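Long-range contacts in HI1317 (Haemophilus influenzae, PDB 1JOV), which probably interconverts the alpha and beta anomers of D-glucose 6-phosphate, as a member of the glucose-6-phosphate 1-epimerase family: residues A[91-99]-A[111-122]; A[158-169]-A[180-188]. All coordinates share one frame; numbering follows the deposited sequence. Where two conformers were deposited one is given.

Interaction 1 (A[91-99]-A[111-122]); sequences ARIRLWQLS and EFELFSDLNIIE. With SO4 (sulfate ion), chain B.
The Trp96 indole lies flat against Leu114, whose CB stands over the six-membered ring, 3.6 Å from its centroid and 7° off the normal: a CH-pi contact. At the edge of the indole, in its plane, NE1 donates to Ala91 O, fixing the ring's rotation. With CG anti to the backbone N (chi1 176°), the same leucine sets CG and both methyls against one face of the Arg94 guanidinium, NH2 to CG being 3.6 Å. The guanidinium edge does the polar work: NH1 meets Glu122 OE2 at 2.9 Å and NH2 meets OE1 at 2.9 Å, an end-on, two-nitrogen salt bridge in which the carboxylate is turned 49° from the guanidinium plane. NH2 also reaches Phe115 O, from above the carbonyl plane, and Thr90 takes a further bond from NH1. The Phe115 ring receives Gln97 NE2 at its edge, CD2 to NE2 3.3 Å, while a water joins that amide to Leu95 O and Phe115 N.

Gln97 and Glu113 form a hydrogen-bonded antiparallel pair, and Ser99 N donates to Glu111 O at 2.9 Å. In the next pair, Leu98 CD1 rests 3.7 Å from Phe112 CE1, with Leu24 touching both side chains. Arg92 instead holds a sulfate ion, probably from the crystallisation liquor, through NH1 and NH2, helped by Arg70.

The salt bridge ties the approach to strand 97-104 to the start of strand 121-129, past the hairpin end where Leu114 sits. With Leu114 on one face, Arg94 makes its hydrogen bonds at the edge, and the paired charges probably keep Glu122 ionised.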
loop_
_atom_site.group_PDB
_atom_site.type_symbol
_atom_site.label_atom_id
_atom_site.label_comp_id
_atom_site.label_asym_id
_atom_site.label_seq_id
_atom_site.Cartn_x
_atom_site.Cartn_y
_atom_site.Cartn_z
ATOM N N ALA A 91 -11.625 3.420 5.816
ATOM C CA ALA A 91 -10.545 4.339 5.606
ATOM C C ALA A 91 -10.221 4.626 4.116
ATOM O O ALA A 91 -9.916 5.755 3.758
ATOM C CB ALA A 91 -9.284 3.817 6.295
ATOM N N ARG A 92 -10.298 3.605 3.286
ATOM C CA ARG A 92 -9.764 3.743 1.954
ATOM C C ARG A 92 -10.793 4.393 0.971
ATOM O O ARG A 92 -10.445 4.672 -0.179
ATOM C CB ARG A 92 -9.372 2.360 1.453
ATOM C CG ARG A 92 -10.570 1.389 1.206
ATOM C CD ARG A 92 -10.048 0.089 0.694
ATOM N NE ARG A 92 -11.171 -0.864 0.506
ATOM C CZ ARG A 92 -11.178 -1.913 -0.320
ATOM N NH1 ARG A 92 -10.146 -2.222 -1.052
ATOM N NH2 ARG A 92 -12.285 -2.714 -0.332
ATOM N N ILE A 93 -11.999 4.558 1.487
ATOM C CA ILE A 93 -13.092 5.230 0.768
ATOM C C ILE A 93 -13.550 6.581 1.274
ATOM O O ILE A 93 -14.605 7.079 0.847
ATOM C CB ILE A 93 -14.278 4.279 0.644
ATOM C CG1 ILE A 93 -14.758 3.800 1.971
ATOM C CG2 ILE A 93 -13.851 3.232 -0.290
ATOM C CD1 ILE A 93 -16.241 3.058 1.919
ATOM N N ARG A 94 -12.795 7.176 2.204
ATOM C CA ARG A 94 -13.088 8.440 2.843
ATOM C C ARG A 94 -11.921 9.448 2.534
ATOM O O ARG A 94 -10.847 9.013 2.233
ATOM C CB ARG A 94 -13.192 8.301 4.343
ATOM C CG ARG A 94 -14.414 7.463 4.780
ATOM C CD ARG A 94 -14.385 6.856 6.258
ATOM N NE ARG A 94 -14.184 7.875 7.272
ATOM C CZ ARG A 94 -13.836 7.627 8.527
ATOM N NH1 ARG A 94 -13.628 6.364 8.936
ATOM N NH2 ARG A 94 -13.679 8.661 9.384
ATOM N N LEU A 95 -12.251 10.708 2.387
ATOM C CA LEU A 95 -11.269 11.726 2.066
ATOM C C LEU A 95 -10.504 12.014 3.363
ATOM O O LEU A 95 -11.095 12.293 4.407
ATOM C CB LEU A 95 -11.935 13.103 1.722
ATOM C CG LEU A 95 -12.313 13.024 0.275
ATOM C CD1 LEU A 95 -13.347 14.143 -0.059
ATOM C CD2 LEU A 95 -11.077 13.197 -0.505
ATOM N N TRP A 96 -9.200 11.999 3.229
ATOM C CA TRP A 96 -8.304 12.501 4.294
ATOM C C TRP A 96 -7.823 13.935 3.961
ATOM O O TRP A 96 -7.866 14.344 2.771
ATOM C CB TRP A 96 -7.117 11.571 4.393
ATOM C CG TRP A 96 -7.432 10.146 4.774
ATOM C CD1 TRP A 96 -8.357 9.224 4.205
ATOM C CD2 TRP A 96 -6.693 9.387 5.763
ATOM N NE1 TRP A 96 -8.248 8.027 4.859
ATOM C CE2 TRP A 96 -7.237 8.115 5.818
ATOM C CE3 TRP A 96 -5.678 9.726 6.656
ATOM C CZ2 TRP A 96 -6.725 7.101 6.617
ATOM C CZ3 TRP A 96 -5.153 8.735 7.530
ATOM C CH2 TRP A 96 -5.732 7.429 7.545
ATOM N N GLN A 97 -7.240 14.610 4.941
ATOM C CA GLN A 97 -6.682 15.926 4.715
ATOM C C GLN A 97 -5.157 15.878 4.823
ATOM O O GLN A 97 -4.606 15.136 5.596
ATOM C CB GLN A 97 -7.209 16.899 5.755
ATOM C CG GLN A 97 -8.687 17.329 5.496
ATOM C CD GLN A 97 -9.650 16.196 5.739
ATOM O OE1 GLN A 97 -10.564 15.910 4.883
ATOM N NE2 GLN A 97 -9.506 15.518 6.869
ATOM N N LEU A 98 -4.479 16.718 4.019
ATOM C CA LEU A 98 -3.010 16.868 4.116
ATOM C C LEU A 98 -2.800 17.864 5.270
ATOM O O LEU A 98 -3.194 19.059 5.178
ATOM C CB LEU A 98 -2.496 17.465 2.832
ATOM C CG LEU A 98 -0.997 17.805 2.851
ATOM C CD1 LEU A 98 -0.113 16.564 2.826
ATOM C CD2 LEU A 98 -0.680 18.683 1.612
ATOM N N SER A 99 -2.286 17.386 6.401
ATOM C CA SER A 99 -2.163 18.246 7.569
ATOM C C SER A 99 -0.766 18.825 7.725
ATOM O O SER A 99 -0.536 19.762 8.478
ATOM C CB SER A 99 -2.526 17.383 8.774
ATOM O OG SER A 99 -1.832 16.202 8.743
ATOM N N GLU A 111 2.026 14.405 5.847
ATOM C CA GLU A 111 1.175 13.794 6.916
ATOM C C GLU A 111 -0.248 14.003 6.493
ATOM O O GLU A 111 -0.585 15.060 5.996
ATOM C CB GLU A 111 1.360 14.410 8.333
ATOM C CG GLU A 111 2.819 14.141 8.750
ATOM C CD GLU A 111 3.107 14.631 10.172
ATOM O OE1 GLU A 111 2.148 15.045 10.880
ATOM O OE2 GLU A 111 4.297 14.614 10.575
ATOM N N PHE A 112 -1.051 12.988 6.673
ATOM C CA PHE A 112 -2.472 12.987 6.343
ATOM C C PHE A 112 -3.247 12.658 7.577
ATOM O O PHE A 112 -2.787 11.888 8.411
ATOM C CB PHE A 112 -2.725 11.934 5.250
ATOM C CG PHE A 112 -1.956 12.256 4.002
ATOM C CD1 PHE A 112 -2.491 13.121 3.079
ATOM C CD2 PHE A 112 -0.683 11.712 3.779
ATOM C CE1 PHE A 112 -1.807 13.416 1.933
ATOM C CE2 PHE A 112 0.007 12.019 2.613
ATOM C CZ PHE A 112 -0.555 12.868 1.697
ATOM N N GLU A 113 -4.451 13.215 7.738
ATOM C CA GLU A 113 -5.267 12.826 8.895
ATOM C C GLU A 113 -6.717 12.477 8.431
ATOM O O GLU A 113 -7.175 13.034 7.413
ATOM C CB GLU A 113 -5.343 13.962 9.906
ATOM C CG GLU A 113 -3.934 14.190 10.559
ATOM C CD GLU A 113 -3.875 15.463 11.351
ATOM O OE1 GLU A 113 -4.407 16.474 10.833
ATOM O OE2 GLU A 113 -3.380 15.434 12.481
ATOM N N LEU A 114 -7.328 11.562 9.179
ATOM C CA LEU A 114 -8.708 11.124 8.928
ATOM C C LEU A 114 -9.521 11.521 10.158
ATOM O O LEU A 114 -9.082 11.285 11.334
ATOM C CB LEU A 114 -8.788 9.594 8.796
ATOM C CG LEU A 114 -10.225 9.028 8.631
ATOM C CD1 LEU A 114 -10.757 9.661 7.366
ATOM C CD2 LEU A 114 -10.085 7.494 8.596
ATOM N N PHE A 115 -10.646 12.187 9.936
ATOM C CA PHE A 115 -11.505 12.667 11.033
ATOM C C PHE A 115 -12.879 12.055 11.001
ATOM O O PHE A 115 -13.423 11.725 9.934
ATOM C CB PHE A 115 -11.638 14.185 10.984
ATOM C CG PHE A 115 -10.370 14.930 11.243
ATOM C CD1 PHE A 115 -9.940 15.223 12.563
ATOM C CD2 PHE A 115 -9.619 15.359 10.170
ATOM C CE1 PHE A 115 -8.735 15.848 12.765
ATOM C CE2 PHE A 115 -8.447 15.993 10.365
ATOM C CZ PHE A 115 -7.971 16.227 11.655
ATOM N N SER A 116 -13.455 11.897 12.179
ATOM C CA SER A 116 -14.749 11.357 12.397
ATOM C C SER A 116 -15.734 12.403 12.058
ATOM O O SER A 116 -15.410 13.585 11.901
ATOM C CB SER A 116 -14.979 11.010 13.874
ATOM O OG SER A 116 -15.127 12.180 14.655
ATOM N N ASP A 117 -16.956 11.945 11.929
ATOM C CA ASP A 117 -18.003 12.880 11.619
ATOM C C ASP A 117 -18.280 13.849 12.770
ATOM O O ASP A 117 -19.012 14.783 12.542
ATOM C CB ASP A 117 -19.288 12.129 11.248
ATOM C CG ASP A 117 -19.871 11.367 12.417
ATOM O OD1 ASP A 117 -19.089 11.127 13.377
ATOM O OD2 ASP A 117 -21.080 10.982 12.454
ATOM N N LEU A 118 -17.661 13.638 13.937
ATOM C CA LEU A 118 -17.801 14.506 15.107
ATOM C C LEU A 118 -16.553 15.443 15.209
ATOM O O LEU A 118 -16.304 16.029 16.273
ATOM C CB LEU A 118 -18.035 13.725 16.395
ATOM C CG LEU A 118 -19.382 12.987 16.444
ATOM C CD1 LEU A 118 -19.445 12.201 17.740
ATOM C CD2 LEU A 118 -20.369 14.083 16.451
ATOM N N ASN A 119 -15.754 15.455 14.130
ATOM C CA ASN A 119 -14.606 16.369 14.020
ATOM C C ASN A 119 -13.481 16.058 14.968
ATOM O O ASN A 119 -12.752 16.988 15.359
ATOM C CB ASN A 119 -15.113 17.834 14.158
ATOM C CG ASN A 119 -16.089 18.200 13.025
ATOM O OD1 ASN A 119 -15.711 18.255 11.858
ATOM N ND2 ASN A 119 -17.380 18.340 13.362
ATOM N N ILE A 120 -13.356 14.776 15.350
ATOM C CA ILE A 120 -12.265 14.335 16.246
ATOM C C ILE A 120 -11.348 13.432 15.393
ATOM O O ILE A 120 -11.842 12.595 14.631
ATOM C CB ILE A 120 -12.817 13.505 17.410
ATOM C CG1 ILE A 120 -13.688 14.468 18.237
ATOM C CG2 ILE A 120 -11.622 12.972 18.233
ATOM C CD1 ILE A 120 -14.503 13.755 19.340
ATOM N N ILE A 121 -10.020 13.582 15.550
ATOM C CA ILE A 121 -9.038 12.773 14.841
ATOM C C ILE A 121 -9.416 11.280 14.962
ATOM O O ILE A 121 -9.825 10.848 16.043
ATOM C CB ILE A 121 -7.590 12.999 15.368
ATOM C CG1 ILE A 121 -6.609 12.168 14.546
ATOM C CG2 ILE A 121 -7.466 12.654 16.846
ATOM C CD1 ILE A 121 -6.403 12.689 13.139
ATOM N N GLU A 122 -9.298 10.493 13.853
ATOM C CA GLU A 122 -9.511 9.067 13.914
ATOM C C GLU A 122 -8.204 8.285 13.597
ATOM O O GLU A 122 -7.939 7.250 14.173
ATOM C CB GLU A 122 -10.654 8.647 12.957
ATOM C CG GLU A 122 -10.917 7.167 13.016
ATOM C CD GLU A 122 -12.169 6.900 12.131
ATOM O OE1 GLU A 122 -13.120 7.777 12.121
ATOM O OE2 GLU A 122 -12.202 5.881 11.423
HETATM S S SO4 B . -11.446 -5.361 -2.808
HETATM O O1 SO4 B . -10.340 -4.431 -2.925
HETATM O O2 SO4 B . -11.095 -6.244 -1.738
HETATM O O3 SO4 B . -11.675 -6.120 -4.057
HETATM O O4 SO4 B . -12.664 -4.628 -2.588
HETATM O O HOH W 1 -14.473 11.112 7.450
HETATM O O HOH W 2 -10.911 13.217 7.209
#

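Interaction 2 (A[158-169]-A[180-188]); sequences INQVEVQGLPET and NVPSPRHIS
Backbone hydrogen bonds join 158-169 and 180-188 at two separate places. Val163 and Arg185 form one antiparallel bridge with a bond each way: Val163 N to Arg185 O is 2.7 Å and nearly straight, and Arg185 N to Val163 O is 2.9 Å. Farther on, beside the non-hydrogen-bonded pair Thr169-Asn180, Val181 N points at Glu168 O from above the carbonyl plane, at a modelled 2.5 Å that is too short to take literally. The register slips by one residue between these places.

Water fills in where the chains part. One molecule receives a bond from Ile187 N and lies close to Ile158 O and Val161 O; a second donates to both Asn159 OD1 and Ile187 O. Ser183 OG, set anti to its backbone N (chi1 170°), reaches two more: one is bound to Val163 O and Leu166 N, the other to Gly165 N. A fifth donates to Pro167 O and Pro182 O.

The apolar contact is mainly Ile158 against Ile187, crossing at about a right angle, with CD1 of Ile158 3.7 Å from CB of Ile187. Leu225 and Asn227 also touch Ile187. Pro184, preceded by a cis peptide, packs beside Glu162 in the conformer modelled here, and its CB lies 3.4 Å from Val163 O.

Arg185 starts beside Val163 but its chain leads away. One guanidinium face has Val181 CG1 3.8 Å above it, toward the rim, and NH1 bonds to Tyr195. The arginine also touches Cys193, which forms a disulfide with Cys170.

The loop 180-188 thus follows strand 161-164, the outermost strand of its sheet, through one bridge and a row of waters, within the beta-supersandwich fold of the galactose mutarotase-like epimerases.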
loop_
_atom_site.group_PDB
_atom_site.type_symbol
_atom_site.label_atom_id
_atom_site.label_comp_id
_atom_site.label_asym_id
_atom_site.label_seq_id
_atom_site.Cartn_x
_atom_site.Cartn_y
_atom_site.Cartn_z
ATOM N N ILE A 158 4.850 -11.677 -13.189
ATOM C CA ILE A 158 4.603 -12.515 -12.019
ATOM C C ILE A 158 5.370 -13.853 -12.121
ATOM O O ILE A 158 5.727 -14.386 -11.101
ATOM C CB ILE A 158 3.107 -12.769 -11.766
ATOM C CG1 ILE A 158 2.921 -13.421 -10.395
ATOM C CG2 ILE A 158 2.500 -13.620 -12.883
ATOM C CD1 ILE A 158 3.581 -12.658 -9.247
ATOM N N ASN A 159 5.743 -14.298 -13.309
ATOM C CA ASN A 159 6.489 -15.556 -13.401
ATOM C C ASN A 159 7.969 -15.508 -13.084
ATOM O O ASN A 159 8.608 -16.551 -12.901
ATOM C CB ASN A 159 6.268 -16.187 -14.756
ATOM C CG ASN A 159 4.852 -16.420 -14.992
ATOM O OD1 ASN A 159 4.168 -16.937 -14.110
ATOM N ND2 ASN A 159 4.350 -16.016 -16.157
ATOM N N GLN A 160 8.494 -14.297 -12.960
ATOM C CA GLN A 160 9.874 -14.085 -12.767
ATOM C C GLN A 160 10.116 -13.445 -11.408
ATOM O O GLN A 160 11.144 -12.834 -11.246
ATOM C CB GLN A 160 10.449 -13.216 -13.909
ATOM C CG GLN A 160 10.489 -13.893 -15.293
ATOM C CD GLN A 160 11.071 -13.014 -16.407
ATOM O OE1 GLN A 160 12.264 -13.061 -16.680
ATOM N NE2 GLN A 160 10.218 -12.235 -17.064
ATOM N N VAL A 161 9.222 -13.636 -10.398
ATOM C CA VAL A 161 9.463 -13.030 -9.088
ATOM C C VAL A 161 9.738 -14.079 -7.975
ATOM O O VAL A 161 9.132 -15.149 -7.964
ATOM C CB VAL A 161 8.252 -12.159 -8.682
ATOM C CG1 VAL A 161 8.331 -11.816 -7.208
ATOM C CG2 VAL A 161 8.188 -10.905 -9.526
ATOM N N GLU A 162 10.655 -13.764 -7.019
ATOM C CA GLU A 162 10.724 -14.622 -5.840
ATOM C C GLU A 162 10.551 -13.725 -4.659
ATOM O O GLU A 162 11.074 -12.615 -4.620
ATOM C CB GLU A 162 12.026 -15.424 -5.668
ATOM C CG GLU A 162 12.517 -16.173 -6.898
ATOM C CD GLU A 162 13.952 -16.674 -6.717
ATOM O OE1 GLU A 162 14.356 -17.019 -5.573
ATOM O OE2 GLU A 162 14.720 -16.708 -7.702
ATOM N N VAL A 163 9.889 -14.300 -3.665
ATOM C CA VAL A 163 9.599 -13.649 -2.421
ATOM C C VAL A 163 10.522 -14.285 -1.380
ATOM O O VAL A 163 10.404 -15.469 -1.082
ATOM C CB VAL A 163 8.156 -13.852 -2.044
ATOM C CG1 VAL A 163 7.894 -12.926 -0.896
ATOM C CG2 VAL A 163 7.185 -13.402 -3.205
ATOM N N GLN A 164 11.454 -13.500 -0.897
ATOM C CA GLN A 164 12.425 -13.931 0.087
ATOM C C GLN A 164 12.103 -13.513 1.511
ATOM O O GLN A 164 11.604 -12.399 1.741
ATOM C CB GLN A 164 13.781 -13.335 -0.251
ATOM C CG GLN A 164 14.187 -13.383 -1.729
ATOM C CD GLN A 164 15.540 -12.728 -1.999
ATOM O OE1 GLN A 164 16.322 -13.218 -2.832
ATOM N NE2 GLN A 164 15.817 -11.616 -1.319
ATOM N N GLY A 165 12.403 -14.391 2.473
ATOM C CA GLY A 165 12.260 -14.006 3.866
ATOM C C GLY A 165 10.980 -14.320 4.605
ATOM O O GLY A 165 10.902 -14.069 5.801
ATOM N N LEU A 166 9.985 -14.916 3.949
ATOM C CA LEU A 166 8.797 -15.320 4.690
ATOM C C LEU A 166 8.944 -16.736 5.311
ATOM O O LEU A 166 9.825 -17.495 4.926
ATOM C CB LEU A 166 7.560 -15.197 3.773
ATOM C CG LEU A 166 7.115 -13.750 3.435
ATOM C CD1 LEU A 166 6.030 -13.761 2.359
ATOM C CD2 LEU A 166 6.624 -13.039 4.693
ATOM N N PRO A 167 8.086 -17.083 6.258
ATOM C CA PRO A 167 8.185 -18.349 7.014
ATOM C C PRO A 167 7.970 -19.497 6.006
ATOM O O PRO A 167 7.627 -19.233 4.836
ATOM C CB PRO A 167 6.931 -18.279 7.873
ATOM C CG PRO A 167 6.889 -16.839 8.321
ATOM C CD PRO A 167 7.416 -16.018 7.138
ATOM N N GLU A 168 8.133 -20.756 6.462
ATOM C CA GLU A 168 7.892 -21.887 5.598
ATOM C C GLU A 168 6.494 -22.456 5.846
ATOM O O GLU A 168 6.172 -23.543 5.412
ATOM C CB GLU A 168 8.985 -22.941 5.747
ATOM C CG GLU A 168 10.412 -22.398 5.593
ATOM C CD GLU A 168 11.416 -23.526 5.429
ATOM O OE1 GLU A 168 11.066 -24.472 4.690
ATOM O OE2 GLU A 168 12.522 -23.483 6.039
ATOM N N THR A 169 5.660 -21.712 6.580
ATOM C CA THR A 169 4.267 -22.066 6.664
ATOM C C THR A 169 3.424 -20.751 6.671
ATOM O O THR A 169 3.910 -19.681 7.015
ATOM C CB THR A 169 3.986 -22.856 7.951
ATOM O OG1 THR A 169 2.579 -23.077 8.107
ATOM C CG2 THR A 169 4.250 -22.055 9.173
ATOM N N ASN A 180 2.197 -25.799 4.419
ATOM C CA ASN A 180 3.638 -25.626 4.405
ATOM C C ASN A 180 4.061 -24.952 3.132
ATOM O O ASN A 180 3.377 -25.104 2.110
ATOM C CB ASN A 180 4.285 -26.989 4.498
ATOM C CG ASN A 180 4.832 -27.265 5.886
ATOM O OD1 ASN A 180 6.073 -27.185 6.131
ATOM N ND2 ASN A 180 3.911 -27.556 6.826
ATOM N N VAL A 181 5.156 -24.169 3.178
ATOM C CA VAL A 181 5.617 -23.426 1.991
ATOM C C VAL A 181 7.098 -23.119 1.905
ATOM O O VAL A 181 7.792 -22.957 2.902
ATOM C CB VAL A 181 4.920 -22.050 1.891
ATOM C CG1 VAL A 181 3.417 -22.213 1.688
ATOM C CG2 VAL A 181 5.212 -21.211 3.126
ATOM N N PRO A 182 7.566 -23.065 0.651
ATOM C CA PRO A 182 8.940 -22.786 0.232
ATOM C C PRO A 182 9.436 -21.372 0.529
ATOM O O PRO A 182 8.670 -20.382 0.484
ATOM C CB PRO A 182 8.839 -22.965 -1.289
ATOM C CG PRO A 182 7.720 -23.872 -1.454
ATOM C CD PRO A 182 6.707 -23.343 -0.507
ATOM N N SER A 183 10.714 -21.240 0.806
ATOM C CA SER A 183 11.251 -19.907 0.953
ATOM C C SER A 183 12.653 -19.925 0.380
ATOM O O SER A 183 13.526 -20.564 0.939
ATOM C CB SER A 183 11.218 -19.438 2.409
ATOM O OG SER A 183 11.948 -18.233 2.554
ATOM N N PRO A 184 12.890 -19.192 -0.703
ATOM C CA PRO A 184 11.923 -18.261 -1.312
ATOM C C PRO A 184 10.670 -18.893 -1.857
ATOM O O PRO A 184 10.517 -20.154 -1.952
ATOM C CB PRO A 184 12.754 -17.599 -2.421
ATOM C CG PRO A 184 14.182 -17.789 -1.985
ATOM C CD PRO A 184 14.164 -19.188 -1.438
ATOM N N ARG A 185 9.701 -18.018 -2.164
ATOM C CA ARG A 185 8.438 -18.483 -2.705
ATOM C C ARG A 185 8.316 -17.827 -4.037
ATOM O O ARG A 185 8.760 -16.696 -4.196
ATOM C CB ARG A 185 7.235 -18.017 -1.851
ATOM C CG ARG A 185 5.913 -18.525 -2.370
ATOM C CD ARG A 185 5.146 -19.366 -1.333
ATOM N NE ARG A 185 3.859 -19.840 -1.809
ATOM C CZ ARG A 185 2.723 -19.643 -1.172
ATOM N NH1 ARG A 185 2.700 -18.912 -0.039
ATOM N NH2 ARG A 185 1.616 -20.162 -1.666
ATOM N N HIS A 186 7.699 -18.540 -4.974
ATOM C CA HIS A 186 7.447 -18.022 -6.296
ATOM C C HIS A 186 5.953 -18.150 -6.413
ATOM O O HIS A 186 5.337 -18.847 -5.610
ATOM C CB HIS A 186 8.211 -18.820 -7.359
ATOM C CG HIS A 186 7.580 -20.129 -7.720
ATOM N ND1 HIS A 186 7.318 -20.492 -9.025
ATOM C CD2 HIS A 186 7.182 -21.170 -6.954
ATOM C CE1 HIS A 186 6.776 -21.697 -9.043
ATOM N NE2 HIS A 186 6.680 -22.129 -7.799
ATOM N N ILE A 187 5.377 -17.446 -7.376
ATOM C CA ILE A 187 3.932 -17.400 -7.578
ATOM C C ILE A 187 3.580 -17.967 -8.935
ATOM O O ILE A 187 3.911 -17.396 -9.972
ATOM C CB ILE A 187 3.516 -15.889 -7.501
ATOM C CG1 ILE A 187 4.183 -15.192 -6.306
ATOM C CG2 ILE A 187 2.022 -15.713 -7.517
ATOM C CD1 ILE A 187 3.464 -15.423 -5.003
ATOM N N SER A 188 2.813 -19.047 -8.930
ATOM C CA SER A 188 2.472 -19.754 -10.141
ATOM C C SER A 188 1.038 -20.103 -10.099
ATOM O O SER A 188 0.620 -21.060 -10.742
ATOM C CB SER A 188 3.255 -21.036 -10.129
ATOM O OG SER A 188 3.002 -21.750 -8.934
HETATM O O HOH W 3 6.728 -16.289 -9.409
HETATM O O HOH W 4 5.235 -18.720 -12.049
HETATM O O HOH W 5 9.796 -16.443 1.451
HETATM O O HOH W 6 13.722 -16.707 1.694
HETATM O O HOH W 7 7.322 -18.371 1.920
#

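In the fold
From the N terminus, the chain builds the five-stranded sheet 3-47 before interaction 1 closes the hairpin of strands 97-104 and 107-115 and carries on into strand 121-129. Only after that does interaction 2 open, closing the excursion through strands 169-172 and 177-180. The two are in series, neither nested nor crossed. They lie on opposite sides of the chain's centre, with their centres 36 Å apart and nearest atoms about 19 Å apart. Both nevertheless reach the same eight-stranded sheet, at its outermost strands 97-104 and 161-164. Interaction 1 also adjoins strand 21-28 of the first sheet, whereas interaction 2 links the far edge to the seven-stranded sheet.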